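Long-range contacts in cytosolic phospholipase A2 delta (Homo sapiens, PDB 5IZ5), which hydrolyses glycerophospholipids at the sn-2 position in a calcium-dependent manner, preferring linoleic acid there, and releases a free fatty acid and a lysophospholipid: residues G225-S229 / V261-N265; V326-T332 / V358-I364; A338-Y343 / G366-T370. The protein carries 3 engineered substitutions. All blocks are in the same frame, centred on the assembly; numbering follows the deposited sequence.

Contact 1 (G225-S229 / V261-N265); sequences GRLRS and VPAPN
Leu227 is the residue through which strand 221-228 meets strand 255-263. Its CD2 lies 3.8 Å from Val261 CG1 and 4.3 Å from Ala263 CB, while its CB rests 3.7 Å from Pro262 O. Both of its torsions stand away from staggered positions (chi1 -101°, chi2 3°), so the exact placing of the two methyl branches deserves caution, although its CB is directed at the other segment. Val261 answers with CG1, which is anti to the backbone N and also reaches the main chain of the facing strand, at 3.8 Å from Arg226 CA. Val269 of strand 266-277 also touches Leu227, and Leu271 of the same strand touches Val261.

The two strands run nearly parallel, their axes 13° apart, but the closest approach of those axes is 6.1 Å and no direct hydrogen bond joins the segments. They belong to different sheets: 221-228 pairs with strands 188-193 and 244-248, and 255-263 with 266-277. The arrangement is thus sheet-against-sheet packing, consistent with the beta-sandwich of the second, cPLA2-type C2 domain. A water spans the space between the two backbones, accepting from Leu227 N (2.7 Å) and donating to Pro262 O.

Toward the C-terminal ends of the two segments the packing thins. Pro264 CD passes Leu227 CB at 4.3 Å, and its CG meets Ser229 OG at 3.7 Å, a van der Waals contact made by an exposed serine. Leu187 touches both Ser229 and Pro264, whereas Arg226, whose CB is directed away from the opposing segment, touches Tyr243.

Contact 2 (V326-T332 / V358-I364); sequences VVGIMAT and VTYFSGI
Ile329 touches two side chains of the neighbouring strand with different branches. With chi1 at -69°, CG1 stands anti to the carbonyl carbon and comes 3.9 Å from Val358 CG1, the two side chains crossing at about a right angle; CG2, on the other branch, lies 3.9 Å from Phe361 CD1 and meets that ring obliquely. Cutting Ile329 back to an alanine would remove CG1, CG2 and CD1 and would probably open a gap between Val358, Phe361 and the leucines Leu346 and Leu349 of helix 335-351, which touch the same isoleucine. At the start of the pair, Val326 CG1 packs 3.6 Å from Tyr360 CE2.

The backbone fixes this register. Ile329 N donates to Tyr360 O at 2.8 Å, and Ser362 N returns a bond to Ile329 O at 2.8 Å; Ala331 N continues the parallel ladder to Ser362 O. At its start Val327 O is gripped twice, by Thr359 N at 2.8 Å and by Tyr360 N at 3.1 Å. The extra residue, Thr359, with phi/psi -91/-47°, is consistent with a beta bulge. A water nearby accepts from both Val327 N and Thr359 OG1.

Further out, Tyr360 OH is bonded to Glu294 and Ser362 OG to Ser659. Helix 335-351 connects the two strands in a beta-alpha-beta crossover, whose second strand runs on to the nucleophile, Ser365. Strand 672-676 pairs along the other edge of 327-331 and strand 463-471 along that of 360-363, making both strands interior to the sheet, while helices 335-351 and 367-375 lie against the Phe361 face.

Contact 3 (A338-Y343 / G366-T370); sequences AMTSLY and GSTWT
The two backbones come closest at Met339, whose carbonyl oxygen is held by Thr370, and Ser367, with 4.9 Å between their CA atoms. The helix containing residues 367-370 follows directly on the nucleophile Ser365, in the strand-nucleophile-helix turn of the patatin-like catalytic domain, and the helix containing residues 338-343 follows the substrate-binding pair Gly334 and Gly335. Gly366 has no side chain here; a CB on it would lie 3.7 Å from Ala338 CB, which is consistent with small residues permitting the close approach. Gly366 O lies 3.6 Å from Met339 CB.

Thr370 OG1 donates to Met339 O at 2.9 Å. The C=O...O angle is only 105°, so the hydroxyl comes from the flank of the carbonyl, which also accepts from Tyr343 N within its own helix. The fit here is tight, with Met339 CG 3.1 Å from Thr370 OG1. Farther along the methionine, SD lies in the plane of the Trp369 indole at its edge, 3.8 Å from CE3, a Met-aromatic contact; Trp369 NE1 is bonded to Ser532. Leu342 CD2 packs 3.8 Å from Ser367 CB.

Tyr343 completes the contact, its OH hydrogen-bonded to His373. CG2 of Thr370, anti to the backbone N, sits over one face of the Tyr343 ring in a CH-pi contact, 3.5 Å from the centroid and 7° off the ring normal.

How the contacts relate
Contact 1 lies apart from the others, its centre 62 Å from each, in the C2-type region and partly exposed; contacts 2 and 3 are fully buried in the catalytic domain with centres 13 Å apart. These two share elements: helix 335-351, part of contact 3, connects the strands of contact 2, and their segments alternate along the chain. They also touch, through a probable hydrogen bond of 2.6 Å between Thr332 O and Ser367 OG and through Phe361 packing on Leu342. Chemistry follows place: direct backbone bonding within a sheet in contact 2, helix packing with one hydroxyl bond in contact 3, and apolar, water-bridged packing between sheets in contact 1.

Contact 1 (G225-S229 / V261-N265)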
loop_
_atom_site.group_PDB
_atom_site.type_symbol
_atom_site.label_atom_id
_atom_site.label_comp_id
_atom_site.label_asym_id
_atom_site.label_seq_id
_atom_site.Cartn_x
_atom_site.Cartn_y
_atom_site.Cartn_z
ATOM N N GLY B 225 -29.309 -6.499 23.757
ATOM C CA GLY B 225 -28.704 -5.922 24.954
ATOM C C GLY B 225 -28.987 -6.765 26.184
ATOM O O GLY B 225 -30.095 -7.282 26.357
ATOM N N ARG B 226 -27.990 -6.891 27.052
ATOM C CA ARG B 226 -28.158 -7.650 28.286
ATOM C C ARG B 226 -27.122 -7.265 29.335
ATOM O O ARG B 226 -26.042 -6.747 29.012
ATOM C CB ARG B 226 -28.127 -9.159 28.038
ATOM C CG ARG B 226 -26.832 -9.676 27.426
ATOM C CD ARG B 226 -26.404 -11.008 28.022
ATOM N NE ARG B 226 -27.005 -12.142 27.316
ATOM C CZ ARG B 226 -27.941 -12.967 27.800
ATOM N NH1 ARG B 226 -28.450 -12.824 29.025
ATOM N NH2 ARG B 226 -28.377 -13.960 27.032
ATOM N N LEU B 227 -27.471 -7.525 30.590
ATOM C CA LEU B 227 -26.589 -7.276 31.724
ATOM C C LEU B 227 -26.111 -8.592 32.319
ATOM O O LEU B 227 -26.913 -9.491 32.564
ATOM C CB LEU B 227 -27.321 -6.463 32.793
ATOM C CG LEU B 227 -27.086 -4.954 32.938
ATOM C CD1 LEU B 227 -26.139 -4.353 31.910
ATOM C CD2 LEU B 227 -28.413 -4.208 32.947
ATOM N N ARG B 228 -24.803 -8.687 32.548
ATOM C CA ARG B 228 -24.178 -9.867 33.146
ATOM C C ARG B 228 -23.418 -9.503 34.419
ATOM O O ARG B 228 -22.864 -8.399 34.529
ATOM C CB ARG B 228 -23.201 -10.507 32.162
ATOM C CG ARG B 228 -23.745 -11.741 31.456
ATOM C CD ARG B 228 -22.970 -12.067 30.182
ATOM N NE ARG B 228 -23.847 -12.635 29.158
ATOM C CZ ARG B 228 -23.455 -12.994 27.936
ATOM N NH1 ARG B 228 -22.182 -12.867 27.564
ATOM N NH2 ARG B 228 -24.342 -13.489 27.078
ATOM N N SER B 229 -23.378 -10.455 35.355
ATOM C CA SER B 229 -22.577 -10.345 36.573
ATOM C C SER B 229 -21.874 -11.676 36.868
ATOM O O SER B 229 -22.170 -12.702 36.242
ATOM C CB SER B 229 -23.438 -9.923 37.765
ATOM O OG SER B 229 -24.130 -11.027 38.318
ATOM N N VAL B 261 -33.152 -2.442 30.464
ATOM C CA VAL B 261 -32.463 -3.725 30.393
ATOM C C VAL B 261 -32.496 -4.299 31.798
ATOM O O VAL B 261 -32.000 -3.663 32.723
ATOM C CB VAL B 261 -30.993 -3.570 29.935
ATOM C CG1 VAL B 261 -30.314 -4.928 29.793
ATOM C CG2 VAL B 261 -30.923 -2.826 28.617
ATOM N N PRO B 262 -33.071 -5.497 31.967
ATOM C CA PRO B 262 -33.145 -6.054 33.309
ATOM C C PRO B 262 -31.775 -6.459 33.835
ATOM O O PRO B 262 -30.936 -6.939 33.066
ATOM C CB PRO B 262 -34.022 -7.288 33.123
ATOM C CG PRO B 262 -33.761 -7.715 31.729
ATOM C CD PRO B 262 -33.569 -6.444 30.954
ATOM N N ALA B 263 -31.560 -6.248 35.132
ATOM C CA ALA B 263 -30.333 -6.656 35.805
ATOM C C ALA B 263 -30.596 -7.921 36.600
ATOM O O ALA B 263 -31.745 -8.201 36.942
ATOM C CB ALA B 263 -29.863 -5.555 36.737
ATOM N N PRO B 264 -29.537 -8.698 36.891
ATOM C CA PRO B 264 -29.676 -9.784 37.856
ATOM C C PRO B 264 -29.813 -9.197 39.265
ATOM O O PRO B 264 -28.976 -8.386 39.673
ATOM C CB PRO B 264 -28.354 -10.548 37.737
ATOM C CG PRO B 264 -27.382 -9.541 37.246
ATOM C CD PRO B 264 -28.149 -8.554 36.417
ATOM N N ASN B 265 -30.862 -9.575 39.990
ATOM C CA ASN B 265 -31.018 -9.172 41.390
ATOM C C ASN B 265 -30.880 -7.650 41.586
ATOM O O ASN B 265 -30.185 -7.181 42.497
ATOM C CB ASN B 265 -29.968 -9.902 42.238
ATOM C CG ASN B 265 -29.917 -11.389 41.936
ATOM O OD1 ASN B 265 -30.911 -11.969 41.501
ATOM N ND2 ASN B 265 -28.757 -12.011 42.157
HETATM O O HOH W 1 -30.062 -8.275 30.958
#

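Contact 2 (V326-T332 / V358-I364)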
loop_
_atom_site.group_PDB
_atom_site.type_symbol
_atom_site.label_atom_id
_atom_site.label_comp_id
_atom_site.label_asym_id
_atom_site.label_seq_id
_atom_site.Cartn_x
_atom_site.Cartn_y
_atom_site.Cartn_z
ATOM N N VAL B 326 5.178 17.699 -19.524
ATOM C CA VAL B 326 5.237 17.143 -18.177
ATOM C C VAL B 326 6.481 16.261 -18.088
ATOM O O VAL B 326 6.595 15.247 -18.780
ATOM C CB VAL B 326 3.960 16.344 -17.847
ATOM C CG1 VAL B 326 4.025 15.759 -16.442
ATOM C CG2 VAL B 326 2.728 17.234 -17.985
ATOM N N VAL B 327 7.417 16.673 -17.243
ATOM C CA VAL B 327 8.694 15.986 -17.084
ATOM C C VAL B 327 8.752 15.322 -15.710
ATOM O O VAL B 327 8.393 15.933 -14.709
ATOM C CB VAL B 327 9.874 16.971 -17.209
ATOM C CG1 VAL B 327 11.202 16.266 -16.976
ATOM C CG2 VAL B 327 9.866 17.642 -18.579
ATOM N N GLY B 328 9.216 14.076 -15.676
ATOM C CA GLY B 328 9.352 13.331 -14.429
ATOM C C GLY B 328 10.760 12.808 -14.225
ATOM O O GLY B 328 11.453 12.478 -15.183
ATOM N N ILE B 329 11.195 12.790 -12.969
ATOM C CA ILE B 329 12.382 12.060 -12.551
ATOM C C ILE B 329 11.910 10.789 -11.883
ATOM O O ILE B 329 11.022 10.836 -11.035
ATOM C CB ILE B 329 13.183 12.807 -11.468
ATOM C CG1 ILE B 329 13.835 14.067 -12.025
ATOM C CG2 ILE B 329 14.270 11.900 -10.905
ATOM C CD1 ILE B 329 14.314 15.029 -10.958
ATOM N N MET B 330 12.555 9.676 -12.218
ATOM C CA MET B 330 12.172 8.366 -11.716
ATOM C C MET B 330 13.427 7.654 -11.225
ATOM O O MET B 330 14.355 7.416 -12.000
ATOM C CB MET B 330 11.527 7.629 -12.884
ATOM C CG MET B 330 11.249 6.151 -12.780
ATOM S SD MET B 330 10.328 5.683 -14.261
ATOM C CE MET B 330 11.541 4.837 -15.295
ATOM N N ALA B 331 13.470 7.365 -9.926
ATOM C CA ALA B 331 14.648 6.785 -9.291
ATOM C C ALA B 331 14.339 5.366 -8.844
ATOM O O ALA B 331 13.206 5.068 -8.447
ATOM C CB ALA B 331 15.078 7.636 -8.107
ATOM N N THR B 332 15.349 4.497 -8.916
ATOM C CA THR B 332 15.222 3.112 -8.472
ATOM C C THR B 332 15.739 3.001 -7.043
ATOM O O THR B 332 16.123 3.995 -6.418
ATOM C CB THR B 332 16.043 2.146 -9.362
ATOM O OG1 THR B 332 17.449 2.357 -9.146
ATOM C CG2 THR B 332 15.718 2.330 -10.832
ATOM N N VAL B 358 11.086 20.154 -13.937
ATOM C CA VAL B 358 10.552 18.849 -13.532
ATOM C C VAL B 358 9.244 18.997 -12.759
ATOM O O VAL B 358 9.177 19.741 -11.784
ATOM C CB VAL B 358 11.565 18.084 -12.657
ATOM C CG1 VAL B 358 11.005 16.732 -12.226
ATOM C CG2 VAL B 358 12.877 17.902 -13.407
ATOM N N THR B 359 8.217 18.272 -13.189
ATOM C CA THR B 359 6.916 18.290 -12.518
ATOM C C THR B 359 6.804 17.198 -11.446
ATOM O O THR B 359 6.368 17.472 -10.324
ATOM C CB THR B 359 5.762 18.153 -13.534
ATOM O OG1 THR B 359 5.733 19.315 -14.369
ATOM C CG2 THR B 359 4.409 18.021 -12.832
ATOM N N TYR B 360 7.211 15.976 -11.791
ATOM C CA TYR B 360 7.064 14.820 -10.902
ATOM C C TYR B 360 8.402 14.198 -10.519
ATOM O O TYR B 360 9.344 14.179 -11.311
ATOM C CB TYR B 360 6.209 13.762 -11.576
ATOM C CG TYR B 360 4.761 14.150 -11.771
ATOM C CD1 TYR B 360 3.928 14.366 -10.682
ATOM C CD2 TYR B 360 4.219 14.268 -13.046
ATOM C CE1 TYR B 360 2.597 14.706 -10.853
ATOM C CE2 TYR B 360 2.888 14.604 -13.230
ATOM C CZ TYR B 360 2.081 14.825 -12.133
ATOM O OH TYR B 360 0.752 15.143 -12.299
ATOM N N PHE B 361 8.471 13.668 -9.302
ATOM C CA PHE B 361 9.701 13.086 -8.766
ATOM C C PHE B 361 9.316 11.818 -7.995
ATOM O O PHE B 361 8.819 11.898 -6.873
ATOM C CB PHE B 361 10.402 14.142 -7.896
ATOM C CG PHE B 361 11.725 13.717 -7.297
ATOM C CD1 PHE B 361 12.332 12.499 -7.600
ATOM C CD2 PHE B 361 12.379 14.574 -6.421
ATOM C CE1 PHE B 361 13.541 12.150 -7.019
ATOM C CE2 PHE B 361 13.589 14.233 -5.847
ATOM C CZ PHE B 361 14.173 13.016 -6.147
ATOM N N SER B 362 9.514 10.657 -8.625
ATOM C CA SER B 362 9.165 9.366 -8.024
ATOM C C SER B 362 10.403 8.589 -7.580
ATOM O O SER B 362 11.485 8.697 -8.179
ATOM C CB SER B 362 8.338 8.505 -8.983
ATOM O OG SER B 362 9.138 7.972 -10.022
ATOM N N GLY B 363 10.227 7.803 -6.521
ATOM C CA GLY B 363 11.309 6.996 -5.974
ATOM C C GLY B 363 10.823 5.831 -5.130
ATOM O O GLY B 363 9.658 5.794 -4.687
ATOM N N ILE B 364 11.732 4.879 -4.930
ATOM C CA ILE B 364 11.515 3.715 -4.068
ATOM C C ILE B 364 12.762 3.464 -3.234
ATOM O O ILE B 364 13.853 3.950 -3.571
ATOM C CB ILE B 364 11.228 2.438 -4.882
ATOM C CG1 ILE B 364 12.297 2.238 -5.971
ATOM C CG2 ILE B 364 9.843 2.509 -5.507
ATOM C CD1 ILE B 364 12.315 0.848 -6.564
HETATM O O HOH W 2 7.454 19.423 -16.414
#

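Contact 3 (A338-Y343 / G366-T370)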
loop_
_atom_site.group_PDB
_atom_site.type_symbol
_atom_site.label_atom_id
_atom_site.label_comp_id
_atom_site.label_asym_id
_atom_site.label_seq_id
_atom_site.Cartn_x
_atom_site.Cartn_y
_atom_site.Cartn_z
ATOM N N ALA B 338 21.963 4.464 -3.767
ATOM C CA ALA B 338 20.900 5.206 -4.451
ATOM C C ALA B 338 20.738 6.599 -3.845
ATOM O O ALA B 338 20.609 7.575 -4.572
ATOM C CB ALA B 338 19.573 4.449 -4.395
ATOM N N MET B 339 20.745 6.686 -2.517
ATOM C CA MET B 339 20.573 7.967 -1.835
ATOM C C MET B 339 21.659 8.961 -2.259
ATOM O O MET B 339 21.361 10.098 -2.631
ATOM C CB MET B 339 20.608 7.785 -0.315
ATOM C CG MET B 339 20.439 9.079 0.466
ATOM S SD MET B 339 20.709 8.932 2.235
ATOM C CE MET B 339 22.487 8.646 2.307
ATOM N N THR B 340 22.912 8.521 -2.191
ATOM C CA THR B 340 24.068 9.367 -2.512
ATOM C C THR B 340 24.046 9.813 -3.971
ATOM O O THR B 340 24.136 11.003 -4.270
ATOM C CB THR B 340 25.387 8.629 -2.215
ATOM O OG1 THR B 340 25.453 8.338 -0.816
ATOM C CG2 THR B 340 26.613 9.465 -2.613
ATOM N N SER B 341 23.903 8.849 -4.870
ATOM C CA SER B 341 23.937 9.123 -6.292
ATOM C C SER B 341 22.813 10.069 -6.729
ATOM O O SER B 341 23.028 10.939 -7.578
ATOM C CB SER B 341 23.854 7.814 -7.067
ATOM O OG SER B 341 23.916 8.051 -8.463
ATOM N N LEU B 342 21.626 9.898 -6.141
ATOM C CA LEU B 342 20.469 10.735 -6.448
ATOM C C LEU B 342 20.705 12.192 -6.057
ATOM O O LEU B 342 20.294 13.100 -6.772
ATOM C CB LEU B 342 19.210 10.192 -5.757
ATOM C CG LEU B 342 17.890 10.934 -5.988
ATOM C CD1 LEU B 342 17.588 11.132 -7.467
ATOM C CD2 LEU B 342 16.748 10.171 -5.320
ATOM N N TYR B 343 21.367 12.411 -4.923
ATOM C CA TYR B 343 21.784 13.753 -4.527
ATOM C C TYR B 343 22.610 14.411 -5.641
ATOM O O TYR B 343 22.408 15.583 -5.979
ATOM C CB TYR B 343 22.620 13.710 -3.248
ATOM C CG TYR B 343 21.836 13.777 -1.952
ATOM C CD1 TYR B 343 21.077 14.897 -1.635
ATOM C CD2 TYR B 343 21.886 12.736 -1.025
ATOM C CE1 TYR B 343 20.378 14.973 -0.440
ATOM C CE2 TYR B 343 21.187 12.800 0.168
ATOM C CZ TYR B 343 20.436 13.918 0.458
ATOM O OH TYR B 343 19.740 13.982 1.641
ATOM N N GLY B 366 15.990 3.202 -1.046
ATOM C CA GLY B 366 16.982 4.218 -0.644
ATOM C C GLY B 366 16.828 5.602 -1.256
ATOM O O GLY B 366 17.255 6.597 -0.659
ATOM N N SER B 367 16.238 5.674 -2.447
ATOM C CA SER B 367 15.956 6.966 -3.083
ATOM C C SER B 367 14.996 7.826 -2.263
ATOM O O SER B 367 15.104 9.059 -2.291
ATOM C CB SER B 367 15.371 6.770 -4.480
ATOM O OG SER B 367 16.381 6.357 -5.374
ATOM N N THR B 368 14.080 7.181 -1.529
ATOM C CA THR B 368 13.111 7.903 -0.693
ATOM C C THR B 368 13.781 8.634 0.462
ATOM O O THR B 368 13.209 9.586 0.997
ATOM C CB THR B 368 12.005 6.986 -0.099
ATOM O OG1 THR B 368 12.577 6.051 0.825
ATOM C CG2 THR B 368 11.249 6.241 -1.194
ATOM N N TRP B 369 14.976 8.196 0.856
ATOM C CA TRP B 369 15.708 8.863 1.932
ATOM C C TRP B 369 16.156 10.250 1.491
ATOM O O TRP B 369 16.077 11.208 2.261
ATOM C CB TRP B 369 16.936 8.059 2.380
ATOM C CG TRP B 369 16.653 6.627 2.747
ATOM C CD1 TRP B 369 15.433 6.060 2.988
ATOM C CD2 TRP B 369 17.622 5.593 2.939
ATOM N NE1 TRP B 369 15.579 4.727 3.285
ATOM C CE2 TRP B 369 16.915 4.418 3.272
ATOM C CE3 TRP B 369 19.026 5.545 2.846
ATOM C CZ2 TRP B 369 17.560 3.205 3.522
ATOM C CZ3 TRP B 369 19.669 4.339 3.090
ATOM C CH2 TRP B 369 18.934 3.182 3.425
ATOM N N THR B 370 16.646 10.343 0.256
ATOM C CA THR B 370 17.034 11.622 -0.328
ATOM C C THR B 370 15.811 12.527 -0.414
ATOM O O THR B 370 15.847 13.684 0.020
ATOM C CB THR B 370 17.610 11.433 -1.743
ATOM O OG1 THR B 370 18.674 10.479 -1.702
ATOM C CG2 THR B 370 18.144 12.750 -2.310
#